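Local atomic coordinates of galactonate dehydratase (Zobellia galactanivorans, PDB entry 5OLC), a protein that belongs to the enolase superfamily, with an N-terminal capping domain set against a TIM-type barrel, and forms an assembly of eight chains. Residues 35-40 and 304-309; 60-65 and 99-104; 68-73 and 104-109; 84-89 and 283-288; 88-93 and 258-263. All coordinates share one frame; numbering follows the deposited sequence.

Contact 1 opens first along the chain. It ties strand 36-46 of the N-terminal domain to a barrel loop at 304-309, and the other four contacts nest inside the loop it closes. Contacts 2 and 3 follow on helix 60-70. They close on helix 101-120, cross one another and share Ala-104, so both belong to the capping domain alone. Contacts 4 and 5 start from helix 82-93 and share Glu-88 and Met-89. Both cross contacts 2 and 3. Contact 5 closes on helix 258-267 and contact 4 on helix 283-296, two helices of the barrel domain. Their centres lie about 8 Å apart, and a salt bridge between Glu-286 and Lys-259 joins them.

Contact 1. Residues 35-40 and 304-309; sequences DTRKIC and HTWGTW
The guanidinium of Arg-37 lies flat over one face of the Trp-306 indole, as an off-centre cation-pi stack. It joins the N-terminal domain of this enolase-type fold to a loop of the barrel domain. The two planes are 8° apart. Arg-37 CZ sits 4.4 Å from the centroid of the six-membered ring of Trp-306, displaced toward the rim. Arg-37 NH2 comes closest, 3.7 Å from Trp-306 CZ2, while NE of the same arginine faces CH2. Two successive bends in the arginine chain, chi2 -78° and chi3 -80°, bring the flat head over the ring. Arg-37 NH2 also forms a salt bridge to Asp-339, which gives the group a second partner. Asp-339 touches Trp-306 as well, so the three residues form one cluster.

Two residues along the strand, Ile-39 makes an apolar contact with the loop. It meets Thr-308, the N-cap residue of helix 309-321. The hydroxyl of Thr-308 is engaged elsewhere: OG1 hydrogen-bonds to Glu-55 and caps the backbone N of Ile-310. That leaves the methyl to face the strand, with Thr-308 CG2 3.7 Å from Ile-39 CD1.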
# COMPACT_ATOMS: atom_id res chain seq x y z
N ASP A 35 25.53 11.34 -39.74
CA ASP A 35 25.63 12.79 -39.96
C ASP A 35 26.71 13.45 -39.06
O ASP A 35 27.81 12.88 -38.92
CB ASP A 35 24.25 13.47 -39.83
CG ASP A 35 23.58 13.31 -38.47
OD1 ASP A 35 23.48 12.15 -37.98
OD2 ASP A 35 23.14 14.33 -37.90
N THR A 36 26.41 14.64 -38.48
CA THR A 36 27.29 15.40 -37.58
C THR A 36 27.17 14.94 -36.11
O THR A 36 26.10 14.49 -35.68
CB THR A 36 27.04 16.94 -37.70
OG1 THR A 36 25.67 17.24 -37.42
CG2 THR A 36 27.42 17.51 -39.05
N ARG A 37 28.29 15.05 -35.36
CA ARG A 37 28.41 14.82 -33.92
C ARG A 37 28.75 16.21 -33.38
O ARG A 37 29.84 16.72 -33.65
CB ARG A 37 29.56 13.84 -33.54
CG ARG A 37 29.49 12.42 -34.10
CD ARG A 37 28.50 11.51 -33.37
NE ARG A 37 29.03 10.95 -32.12
CZ ARG A 37 29.70 9.81 -32.03
NH1 ARG A 37 29.99 9.10 -33.12
NH2 ARG A 37 30.11 9.36 -30.84
N LYS A 38 27.79 16.85 -32.70
CA LYS A 38 27.98 18.18 -32.11
C LYS A 38 27.97 18.02 -30.59
O LYS A 38 26.93 17.68 -30.01
CB LYS A 38 26.87 19.14 -32.57
CG LYS A 38 27.34 20.25 -33.49
CD LYS A 38 26.17 21.07 -34.06
CE LYS A 38 25.65 20.56 -35.39
NZ LYS A 38 26.57 20.89 -36.51
N ILE A 39 29.14 18.21 -29.96
CA ILE A 39 29.25 18.12 -28.50
C ILE A 39 29.75 19.47 -27.94
O ILE A 39 30.50 20.16 -28.62
CB ILE A 39 30.02 16.86 -27.95
CG1 ILE A 39 31.46 17.16 -27.61
CG2 ILE A 39 29.94 15.60 -28.84
CD1 ILE A 39 31.65 17.07 -26.30
N CYS A 40 29.30 19.84 -26.75
CA CYS A 40 29.72 21.05 -26.06
C CYS A 40 30.70 20.66 -24.94
O CYS A 40 30.50 19.63 -24.30
CB CYS A 40 28.52 21.82 -25.51
SG CYS A 40 28.96 23.27 -24.52
N HIS A 304 26.63 5.97 -17.67
CA HIS A 304 26.48 6.08 -19.11
C HIS A 304 27.57 7.06 -19.57
O HIS A 304 27.76 8.10 -18.92
CB HIS A 304 25.07 6.59 -19.47
CG HIS A 304 24.84 6.75 -20.95
ND1 HIS A 304 24.78 8.01 -21.55
CD2 HIS A 304 24.64 5.81 -21.90
CE1 HIS A 304 24.57 7.79 -22.84
NE2 HIS A 304 24.48 6.48 -23.10
N THR A 305 28.34 6.70 -20.63
CA THR A 305 29.40 7.55 -21.20
C THR A 305 29.39 7.51 -22.72
O THR A 305 29.59 6.45 -23.31
CB THR A 305 30.81 7.27 -20.62
OG1 THR A 305 30.82 6.13 -19.75
CG2 THR A 305 31.39 8.48 -19.91
N TRP A 306 29.16 8.69 -23.35
CA TRP A 306 29.10 8.83 -24.80
C TRP A 306 29.53 10.23 -25.26
O TRP A 306 28.74 10.97 -25.88
CB TRP A 306 27.69 8.45 -25.32
CG TRP A 306 27.66 7.92 -26.73
CD1 TRP A 306 28.16 6.72 -27.17
CD2 TRP A 306 27.01 8.52 -27.87
NE1 TRP A 306 27.89 6.55 -28.51
CE2 TRP A 306 27.20 7.65 -28.97
CE3 TRP A 306 26.32 9.73 -28.07
CZ2 TRP A 306 26.70 7.94 -30.25
CZ3 TRP A 306 25.83 10.02 -29.34
CH2 TRP A 306 26.02 9.14 -30.41
N GLY A 307 30.79 10.55 -24.99
CA GLY A 307 31.38 11.83 -25.37
C GLY A 307 32.86 11.77 -25.68
O GLY A 307 33.33 10.80 -26.29
N THR A 308 33.61 12.82 -25.26
CA THR A 308 35.06 12.88 -25.47
C THR A 308 35.75 12.26 -24.25
O THR A 308 35.08 11.70 -23.39
CB THR A 308 35.54 14.32 -25.74
OG1 THR A 308 35.54 15.07 -24.53
CG2 THR A 308 34.76 15.04 -26.81
N TRP A 309 37.08 12.36 -24.16
CA TRP A 309 37.79 11.81 -23.02
C TRP A 309 37.57 12.64 -21.77
O TRP A 309 37.87 12.13 -20.69
CB TRP A 309 39.27 11.57 -23.29
CG TRP A 309 39.53 10.54 -24.34
CD1 TRP A 309 39.76 10.76 -25.67
CD2 TRP A 309 39.58 9.11 -24.16
NE1 TRP A 309 39.94 9.56 -26.33
CE2 TRP A 309 39.82 8.53 -25.43
CE3 TRP A 309 39.46 8.27 -23.05
CZ2 TRP A 309 39.95 7.15 -25.62
CZ3 TRP A 309 39.58 6.89 -23.24
CH2 TRP A 309 39.83 6.35 -24.50

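Contact 2. Residues 60-65 and 99-104; sequences AAVIKS and SGVLQA
Ile-63 and Val-101 bring the two backbones close, with their CA atoms 5.7 Å apart. Residues 60-65 lie on helix 60-70. Residues 101-104 are the first turn of helix 101-120. Gly-100, with a positive phi of 61°, is the N-cap residue of that turn. The backbone N of Ala-104 bonds to Gly-100 O at 3.2 Å.

Two pairs of side chains fill the gap between the helices. Val-62 and Val-101 cross at about a right angle, with Val-62 CG1 3.7 Å from Val-101 CG1. The same methyl of Val-101 also rests against the backbone, its CG1 3.5 Å from Val-62 O. Further along, Ile-63 reaches over the methyl of Ala-104. Its CG1 is 3.7 Å from Ala-104 CB, and Ile-63 CD1 is 3.8 Å from that same CB. A chi1 of -74° sets CG1 of Ile-63 opposite its own carbonyl carbon and directs the longer branch to this methyl.

The contact lies beside a subunit interface. Val-101 packs on Leu-102 of the second subunit, and Ser-65 OG hydrogen-bonds to Ser-65 OG of that subunit. Across the two helices themselves the contact is buried and carried mainly by methyl and methylene groups. Cohesion therefore rests on van der Waals fit and exclusion of water, and the small Ala-104 probably helps the helices come close beside Ile-63.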
# COMPACT_ATOMS: atom_id res chain seq x y z
N ALA A 60 24.45 20.16 -27.95
CA ALA A 60 25.58 21.06 -27.81
C ALA A 60 25.22 22.56 -27.64
O ALA A 60 25.42 23.10 -26.56
CB ALA A 60 26.54 20.88 -28.97
N ALA A 61 24.67 23.20 -28.68
CA ALA A 61 24.35 24.63 -28.69
C ALA A 61 23.35 25.09 -27.61
O ALA A 61 23.36 26.26 -27.22
CB ALA A 61 23.87 25.02 -30.07
N VAL A 62 22.51 24.15 -27.11
CA VAL A 62 21.53 24.40 -26.06
C VAL A 62 22.23 24.36 -24.72
O VAL A 62 21.90 25.16 -23.83
CB VAL A 62 20.32 23.43 -26.09
CG1 VAL A 62 19.08 24.12 -25.53
CG2 VAL A 62 20.06 22.93 -27.50
N ILE A 63 23.21 23.43 -24.58
CA ILE A 63 24.01 23.29 -23.36
C ILE A 63 24.94 24.51 -23.21
O ILE A 63 25.12 25.03 -22.11
CB ILE A 63 24.76 21.91 -23.35
CG1 ILE A 63 23.78 20.75 -23.06
CG2 ILE A 63 25.94 21.87 -22.35
CD1 ILE A 63 24.15 19.49 -23.69
N LYS A 64 25.49 24.96 -24.35
CA LYS A 64 26.40 26.07 -24.45
C LYS A 64 25.76 27.37 -23.96
O LYS A 64 26.42 28.19 -23.34
CB LYS A 64 26.86 26.20 -25.90
CG LYS A 64 28.20 26.91 -26.07
CD LYS A 64 28.07 28.17 -26.90
CE LYS A 64 28.12 29.42 -26.06
NZ LYS A 64 27.81 30.63 -26.87
N SER A 65 24.46 27.54 -24.20
CA SER A 65 23.74 28.73 -23.75
C SER A 65 23.45 28.61 -22.27
O SER A 65 23.35 29.64 -21.58
CB SER A 65 22.45 28.89 -24.54
OG SER A 65 22.75 29.04 -25.91
N SER A 99 15.36 18.44 -15.02
CA SER A 99 15.91 17.49 -15.98
C SER A 99 16.50 18.23 -17.19
O SER A 99 16.52 19.46 -17.25
CB SER A 99 14.83 16.50 -16.43
OG SER A 99 14.86 15.29 -15.68
N GLY A 100 17.03 17.43 -18.12
CA GLY A 100 17.57 17.85 -19.40
C GLY A 100 18.76 18.79 -19.45
O GLY A 100 19.76 18.61 -18.75
N VAL A 101 18.63 19.78 -20.36
CA VAL A 101 19.58 20.80 -20.80
C VAL A 101 20.27 21.55 -19.65
O VAL A 101 21.49 21.45 -19.58
CB VAL A 101 18.91 21.76 -21.83
CG1 VAL A 101 19.70 23.06 -22.01
CG2 VAL A 101 18.73 21.05 -23.18
N LEU A 102 19.55 22.30 -18.76
CA LEU A 102 20.24 23.03 -17.66
C LEU A 102 21.02 22.10 -16.71
O LEU A 102 22.00 22.56 -16.12
CB LEU A 102 19.34 23.99 -16.88
CG LEU A 102 18.99 25.31 -17.58
CD1 LEU A 102 17.89 26.02 -16.86
CD2 LEU A 102 20.18 26.24 -17.69
N GLN A 103 20.64 20.80 -16.61
CA GLN A 103 21.36 19.82 -15.80
C GLN A 103 22.69 19.47 -16.45
O GLN A 103 23.69 19.30 -15.73
CB GLN A 103 20.52 18.55 -15.51
CG GLN A 103 19.36 18.76 -14.53
CD GLN A 103 19.66 19.72 -13.39
OE1 GLN A 103 20.63 19.55 -12.63
NE2 GLN A 103 18.86 20.77 -13.26
N ALA A 104 22.72 19.40 -17.81
CA ALA A 104 23.95 19.13 -18.56
C ALA A 104 24.90 20.36 -18.55
O ALA A 104 26.12 20.20 -18.66
CB ALA A 104 23.64 18.67 -19.97

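Contact 3. Residues 68-73 and 104-109; sequences DFFTPF and AAISAI
Phe-70 carries this contact, with its ring pushed against helix 101-120 and met there chiefly by Ile-109 and Ile-106. Its chi1 of -57° places the ring opposite its own carbonyl carbon, and the CE2 side goes in first. Ile-106 crosses the phenylalanine at about a right angle. Ile-106 CG1 is 3.6 Å from Phe-70 CE2 and just as near to CZ. Ile-109 comes from the next turn and meets the base of the side chain. Its CD1 is 4.1 Å from Phe-70 CD2 and equally far from Phe-70 CB. Ala-105 is the third partner on this helix. Its methyl stands at the edge of the ring, near the ring plane, with Ala-105 CB 3.7 Å from Phe-70 CE2.

Phe-69, the preceding residue, lies over one face of the same ring, its CD2 set toward the rim. Ser-93 of helix 82-93 touches Phe-70 too, so a third helix closes on the aromatic group. Ile-109 also touches Ile-44 of strand 36-46. Leu-102 completes the setting, with its CD2 3.6 Å from Phe-70 CZ.

Phe-70 thus sits among residues 102, 105, 106 and 109, a spacing consistent with knobs-into-holes packing. It belongs to the helical part of the enolase-superfamily N-terminal domain, which packs on a three-stranded antiparallel sheet.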
# COMPACT_ATOMS: atom_id res chain seq x y z
N ASP A 68 26.42 29.73 -20.35
CA ASP A 68 26.34 31.19 -20.45
C ASP A 68 25.35 31.79 -19.44
O ASP A 68 25.53 32.93 -19.00
CB ASP A 68 25.92 31.62 -21.86
CG ASP A 68 26.89 31.34 -23.00
OD1 ASP A 68 28.03 30.89 -22.73
OD2 ASP A 68 26.52 31.60 -24.17
N PHE A 69 24.28 31.01 -19.10
CA PHE A 69 23.26 31.45 -18.14
C PHE A 69 23.83 31.53 -16.73
O PHE A 69 23.57 32.52 -16.04
CB PHE A 69 22.00 30.56 -18.20
CG PHE A 69 21.01 30.83 -17.08
CD1 PHE A 69 20.17 31.94 -17.11
CD2 PHE A 69 20.95 29.98 -15.98
CE1 PHE A 69 19.28 32.19 -16.06
CE2 PHE A 69 20.05 30.23 -14.94
CZ PHE A 69 19.23 31.34 -14.98
N PHE A 70 24.60 30.51 -16.32
CA PHE A 70 25.21 30.43 -14.99
C PHE A 70 26.50 31.21 -14.86
O PHE A 70 26.90 31.51 -13.73
CB PHE A 70 25.50 28.97 -14.58
CG PHE A 70 24.29 28.06 -14.58
CD1 PHE A 70 23.24 28.28 -13.69
CD2 PHE A 70 24.21 26.98 -15.45
CE1 PHE A 70 22.13 27.45 -13.70
CE2 PHE A 70 23.10 26.15 -15.45
CZ PHE A 70 22.07 26.39 -14.57
N THR A 71 27.18 31.49 -16.00
CA THR A 71 28.48 32.15 -16.01
C THR A 71 28.44 33.44 -15.19
O THR A 71 29.27 33.51 -14.30
CB THR A 71 29.04 32.28 -17.42
OG1 THR A 71 29.22 30.96 -17.94
CG2 THR A 71 30.38 32.97 -17.45
N PRO A 72 27.45 34.37 -15.30
CA PRO A 72 27.47 35.58 -14.43
C PRO A 72 27.58 35.34 -12.92
O PRO A 72 28.31 36.09 -12.26
CB PRO A 72 26.18 36.31 -14.78
CG PRO A 72 25.91 35.91 -16.18
CD PRO A 72 26.37 34.48 -16.30
N PHE A 73 26.88 34.29 -12.37
CA PHE A 73 26.87 33.97 -10.93
C PHE A 73 27.98 32.99 -10.47
O PHE A 73 27.91 32.46 -9.35
CB PHE A 73 25.50 33.45 -10.46
CG PHE A 73 24.34 33.58 -11.41
CD1 PHE A 73 23.55 34.73 -11.41
CD2 PHE A 73 24.00 32.54 -12.26
CE1 PHE A 73 22.47 34.85 -12.28
CE2 PHE A 73 22.91 32.66 -13.12
CZ PHE A 73 22.15 33.81 -13.13
N ALA A 104 22.72 19.40 -17.81
CA ALA A 104 23.95 19.13 -18.56
C ALA A 104 24.90 20.36 -18.55
O ALA A 104 26.12 20.20 -18.66
CB ALA A 104 23.64 18.67 -19.97
N ALA A 105 24.34 21.59 -18.38
CA ALA A 105 25.11 22.83 -18.22
C ALA A 105 25.79 22.77 -16.84
O ALA A 105 27.00 22.98 -16.75
CB ALA A 105 24.21 24.04 -18.31
N ILE A 106 24.99 22.41 -15.76
CA ILE A 106 25.47 22.24 -14.37
C ILE A 106 26.50 21.12 -14.30
O ILE A 106 27.51 21.28 -13.62
CB ILE A 106 24.34 22.07 -13.30
CG1 ILE A 106 23.37 23.28 -13.28
CG2 ILE A 106 24.94 21.89 -11.91
CD1 ILE A 106 22.27 23.28 -12.22
N SER A 107 26.27 19.99 -15.03
CA SER A 107 27.19 18.84 -15.10
C SER A 107 28.55 19.25 -15.67
O SER A 107 29.58 18.93 -15.07
CB SER A 107 26.63 17.72 -15.98
OG SER A 107 25.43 17.16 -15.50
N ALA A 108 28.54 19.95 -16.84
CA ALA A 108 29.71 20.43 -17.56
C ALA A 108 30.61 21.28 -16.67
O ALA A 108 31.79 20.97 -16.57
CB ALA A 108 29.27 21.20 -18.79
N ILE A 109 30.04 22.31 -15.96
CA ILE A 109 30.76 23.16 -15.00
C ILE A 109 31.33 22.29 -13.86
O ILE A 109 32.50 22.42 -13.55
CB ILE A 109 29.86 24.32 -14.47
CG1 ILE A 109 29.54 25.33 -15.60
CG2 ILE A 109 30.49 25.02 -13.25
CD1 ILE A 109 28.20 25.99 -15.51

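Contact 4. Residues 84-89 and 283-288; sequences VLWQEM and GLTEVK
Trp-86 and Glu-286 form the main flat-on-flat packing. The carboxylate of Glu-286 lies over one face of the indole, its plane only 15° from that of the ring. Glu-286 OE1 is 3.4 Å from Trp-86 CZ2 and 3.5 Å from Trp-86 CH2, over the rim of the six-membered ring. A bend at chi2 of 80° folds the acid back so that it lies along the ring. A negative group over an aromatic face is probably eased by Lys-259, whose NZ forms a salt bridge with Glu-286 OE2.

Thr-285 makes a looser van der Waals contact on the same face of the ring. The two side chains slide past each other in opposite directions, and Thr-285 CB is 4.0 Å from Trp-86 CD1. CG2 of the threonine stands above the ring plane.

The hydrogen-bonding groups are held by partners beyond the two segments. Trp-86 NE1 bonds to Gly-282 O, just ahead of the barrel helix, and this fixes the turn of the indole. Thr-285 OG1 bonds to Asp-110 and to the indole nitrogen of Trp-114.

Helix 82-93 of the N-terminal domain thus meets helix 283-296 of the barrel domain. Helix 101-120 borders them through Ile-106 and Asp-110, which also touch Trp-86. Behind the barrel helix, Leu-284 and Val-287 pack on Leu-318 of helix 309-321.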
# COMPACT_ATOMS: atom_id res chain seq x y z
N VAL A 84 29.34 24.65 -3.18
CA VAL A 84 28.76 25.99 -2.97
C VAL A 84 28.30 26.54 -4.33
O VAL A 84 27.25 27.20 -4.42
CB VAL A 84 29.72 26.96 -2.24
CG1 VAL A 84 29.00 28.21 -1.72
CG2 VAL A 84 30.43 26.26 -1.10
N LEU A 85 29.06 26.21 -5.40
CA LEU A 85 28.76 26.62 -6.78
C LEU A 85 27.59 25.82 -7.32
O LEU A 85 26.69 26.40 -7.91
CB LEU A 85 29.99 26.50 -7.70
CG LEU A 85 31.26 27.23 -7.23
CD1 LEU A 85 32.45 26.82 -8.03
CD2 LEU A 85 31.09 28.73 -7.26
N TRP A 86 27.59 24.47 -7.07
CA TRP A 86 26.54 23.54 -7.50
C TRP A 86 25.21 23.96 -6.92
O TRP A 86 24.25 24.07 -7.67
CB TRP A 86 26.87 22.10 -7.09
CG TRP A 86 26.17 21.05 -7.89
CD1 TRP A 86 26.71 20.29 -8.88
CD2 TRP A 86 24.81 20.62 -7.74
NE1 TRP A 86 25.75 19.44 -9.39
CE2 TRP A 86 24.58 19.61 -8.71
CE3 TRP A 86 23.75 21.00 -6.89
CZ2 TRP A 86 23.35 18.97 -8.84
CZ3 TRP A 86 22.51 20.40 -7.06
CH2 TRP A 86 22.33 19.39 -8.02
N GLN A 87 25.18 24.30 -5.63
CA GLN A 87 23.98 24.77 -4.97
C GLN A 87 23.51 26.15 -5.47
O GLN A 87 22.30 26.42 -5.47
CB GLN A 87 24.14 24.74 -3.45
CG GLN A 87 23.86 23.36 -2.85
CD GLN A 87 22.42 22.92 -3.04
OE1 GLN A 87 21.47 23.52 -2.50
NE2 GLN A 87 22.22 21.89 -3.85
N GLU A 88 24.44 27.02 -5.90
CA GLU A 88 24.08 28.33 -6.45
C GLU A 88 23.37 28.11 -7.79
O GLU A 88 22.26 28.60 -7.98
CB GLU A 88 25.31 29.25 -6.59
CG GLU A 88 25.05 30.58 -7.29
CD GLU A 88 24.30 31.69 -6.57
OE1 GLU A 88 24.16 32.78 -7.18
OE2 GLU A 88 23.86 31.50 -5.41
N MET A 89 23.99 27.30 -8.68
CA MET A 89 23.46 26.92 -9.99
C MET A 89 22.12 26.25 -9.85
O MET A 89 21.23 26.53 -10.63
CB MET A 89 24.44 25.97 -10.69
CG MET A 89 25.70 26.65 -11.20
SD MET A 89 26.60 25.51 -12.26
CE MET A 89 27.48 24.57 -11.08
N GLY A 283 26.73 16.12 -12.90
CA GLY A 283 28.18 16.07 -12.77
C GLY A 283 28.70 15.00 -11.83
O GLY A 283 27.98 14.06 -11.49
N LEU A 284 29.97 15.14 -11.41
CA LEU A 284 30.57 14.18 -10.50
C LEU A 284 29.98 14.27 -9.10
O LEU A 284 29.79 13.23 -8.46
CB LEU A 284 32.10 14.31 -10.46
CG LEU A 284 32.83 13.63 -11.61
CD1 LEU A 284 34.19 14.23 -11.80
CD2 LEU A 284 32.89 12.10 -11.42
N THR A 285 29.65 15.51 -8.66
CA THR A 285 29.01 15.79 -7.37
C THR A 285 27.72 15.05 -7.28
O THR A 285 27.53 14.37 -6.29
CB THR A 285 28.80 17.30 -7.18
OG1 THR A 285 30.05 17.97 -7.31
CG2 THR A 285 28.10 17.66 -5.86
N GLU A 286 26.82 15.16 -8.28
CA GLU A 286 25.53 14.48 -8.18
C GLU A 286 25.61 13.02 -8.45
O GLU A 286 25.00 12.30 -7.68
CB GLU A 286 24.41 15.12 -8.99
CG GLU A 286 23.04 14.95 -8.33
CD GLU A 286 22.70 15.91 -7.20
OE1 GLU A 286 23.63 16.47 -6.58
OE2 GLU A 286 21.49 16.10 -6.94
N VAL A 287 26.37 12.54 -9.48
CA VAL A 287 26.49 11.09 -9.70
C VAL A 287 27.05 10.40 -8.45
O VAL A 287 26.63 9.28 -8.16
CB VAL A 287 27.21 10.68 -10.99
CG1 VAL A 287 27.37 9.17 -11.08
CG2 VAL A 287 26.44 11.19 -12.19
N LYS A 288 27.90 11.10 -7.66
CA LYS A 288 28.38 10.55 -6.38
C LYS A 288 27.21 10.44 -5.38
O LYS A 288 27.10 9.45 -4.67
CB LYS A 288 29.50 11.40 -5.76
CG LYS A 288 30.76 10.61 -5.36
CD LYS A 288 30.54 9.54 -4.27
CE LYS A 288 31.75 9.39 -3.38
NZ LYS A 288 31.66 8.15 -2.55

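Contact 5. Residues 88-93 and 258-263; sequences EMYRRS and LKYGFK
Tyr-90 reaches across to Leu-258 and Tyr-260. The backbones stay well apart, the nearest CA atoms, of Tyr-90 and Leu-258, being 10.5 Å from each other. This is the packed side of the contact. A chi1 of -175° extends the phenol away from its own helix toward the barrel domain. Leu-258 CD1 comes to the edge of the tyrosine ring, near its plane, 3.7 Å from Tyr-90 CE1. The far end of the phenol reaches the second aromatic group, with Tyr-90 OH 3.8 Å from Tyr-260 CE2. This is van der Waals contact, and the two side chains approach at a slant. Glu-234 of the second subunit packs on both tyrosines. Leu-258 also touches Gln-103 and Glu-286, which link it to the neighbouring helices.

The other side of helix 82-93 faces away from the barrel and is more open to solvent. There Arg-92 and Glu-88 form a salt bridge within the helix, gripped side-on by two nitrogens on one oxygen. Arg-92 NH2 is 2.8 Å from Glu-88 OE1, on the syn side of the carboxylate. Arg-92 NE lies 2.9 Å from the same Glu-88 OE1, from above the carboxylate plane. Both bonds are bent, at 137° and 135°.

Along the chain, helix 258-267 links two parallel barrel strands, 250-252 and 273-274. The contact thus docks a helix of the N-terminal domain on an outer helix of the TIM-type barrel, within the two-domain architecture of the enolase superfamily.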
# COMPACT_ATOMS: atom_id res chain seq x y z
N GLU A 88 24.44 27.02 -5.90
CA GLU A 88 24.08 28.33 -6.45
C GLU A 88 23.37 28.11 -7.79
O GLU A 88 22.26 28.60 -7.98
CB GLU A 88 25.31 29.25 -6.59
CG GLU A 88 25.05 30.58 -7.29
CD GLU A 88 24.30 31.69 -6.57
OE1 GLU A 88 24.16 32.78 -7.18
OE2 GLU A 88 23.86 31.50 -5.41
N MET A 89 23.99 27.30 -8.68
CA MET A 89 23.46 26.92 -9.99
C MET A 89 22.12 26.25 -9.85
O MET A 89 21.23 26.53 -10.63
CB MET A 89 24.44 25.97 -10.69
CG MET A 89 25.70 26.65 -11.20
SD MET A 89 26.60 25.51 -12.26
CE MET A 89 27.48 24.57 -11.08
N TYR A 90 21.96 25.37 -8.84
CA TYR A 90 20.69 24.69 -8.55
C TYR A 90 19.64 25.71 -8.14
O TYR A 90 18.64 25.80 -8.82
CB TYR A 90 20.84 23.58 -7.50
CG TYR A 90 19.56 22.79 -7.28
CD1 TYR A 90 19.19 21.77 -8.16
CD2 TYR A 90 18.72 23.06 -6.21
CE1 TYR A 90 18.02 21.05 -7.97
CE2 TYR A 90 17.53 22.36 -6.02
CZ TYR A 90 17.19 21.34 -6.89
OH TYR A 90 16.03 20.63 -6.68
N ARG A 91 19.89 26.52 -7.08
CA ARG A 91 18.96 27.58 -6.63
C ARG A 91 18.49 28.46 -7.80
O ARG A 91 17.31 28.80 -7.86
CB ARG A 91 19.57 28.43 -5.50
CG ARG A 91 19.47 27.81 -4.10
CD ARG A 91 18.13 28.06 -3.40
NE ARG A 91 18.03 29.36 -2.74
CZ ARG A 91 17.16 29.66 -1.77
NH1 ARG A 91 16.31 28.74 -1.32
NH2 ARG A 91 17.15 30.87 -1.23
N ARG A 92 19.39 28.74 -8.77
CA ARG A 92 19.09 29.55 -9.94
C ARG A 92 18.23 28.81 -10.99
O ARG A 92 17.29 29.39 -11.54
CB ARG A 92 20.38 30.09 -10.61
CG ARG A 92 21.27 31.00 -9.74
CD ARG A 92 20.81 32.45 -9.60
NE ARG A 92 21.64 33.16 -8.62
CZ ARG A 92 21.70 34.48 -8.47
NH1 ARG A 92 20.99 35.28 -9.26
NH2 ARG A 92 22.50 35.01 -7.56
N SER A 93 18.56 27.52 -11.27
CA SER A 93 17.91 26.74 -12.34
C SER A 93 16.68 25.89 -11.97
O SER A 93 15.88 25.64 -12.87
CB SER A 93 18.93 25.84 -13.03
OG SER A 93 19.17 24.64 -12.31
N LEU A 258 19.35 14.00 -11.54
CA LEU A 258 19.43 14.34 -10.11
C LEU A 258 19.16 13.16 -9.16
O LEU A 258 18.71 12.08 -9.58
CB LEU A 258 18.54 15.55 -9.71
CG LEU A 258 18.73 16.85 -10.49
CD1 LEU A 258 17.82 17.94 -9.94
CD2 LEU A 258 20.19 17.33 -10.42
N LYS A 259 19.47 13.38 -7.87
CA LYS A 259 19.26 12.43 -6.77
C LYS A 259 17.76 12.12 -6.65
O LYS A 259 17.37 10.97 -6.42
CB LYS A 259 19.84 12.98 -5.44
CG LYS A 259 19.30 14.37 -4.99
CD LYS A 259 19.81 14.80 -3.61
CE LYS A 259 20.94 15.79 -3.67
NZ LYS A 259 20.48 17.13 -4.14
N TYR A 260 16.91 13.16 -6.88
CA TYR A 260 15.46 13.06 -6.78
C TYR A 260 14.87 12.18 -7.85
O TYR A 260 13.94 11.42 -7.59
CB TYR A 260 14.82 14.45 -6.81
CG TYR A 260 15.44 15.41 -5.82
CD1 TYR A 260 15.04 15.42 -4.49
CD2 TYR A 260 16.39 16.34 -6.23
CE1 TYR A 260 15.57 16.34 -3.59
CE2 TYR A 260 16.94 17.25 -5.33
CZ TYR A 260 16.53 17.24 -4.01
OH TYR A 260 17.07 18.12 -3.10
N GLY A 261 15.45 12.27 -9.05
CA GLY A 261 15.05 11.46 -10.19
C GLY A 261 15.41 10.01 -9.97
O GLY A 261 14.58 9.13 -10.21
N PHE A 262 16.63 9.76 -9.47
CA PHE A 262 17.07 8.41 -9.19
C PHE A 262 16.41 7.77 -7.98
O PHE A 262 16.26 6.56 -7.98
CB PHE A 262 18.58 8.33 -9.11
CG PHE A 262 19.14 8.00 -10.47
CD1 PHE A 262 19.06 6.70 -10.97
CD2 PHE A 262 19.66 9.00 -11.29
CE1 PHE A 262 19.55 6.39 -12.24
CE2 PHE A 262 20.15 8.69 -12.55
CZ PHE A 262 20.10 7.39 -13.02
N LYS A 263 15.94 8.57 -7.00
CA LYS A 263 15.20 8.06 -5.85
C LYS A 263 13.86 7.50 -6.34
O LYS A 263 13.50 6.39 -5.96
CB LYS A 263 15.02 9.19 -4.80
CG LYS A 263 13.72 9.29 -4.01
CD LYS A 263 13.61 8.32 -2.85
CE LYS A 263 12.68 8.82 -1.76
NZ LYS A 263 11.23 8.92 -2.15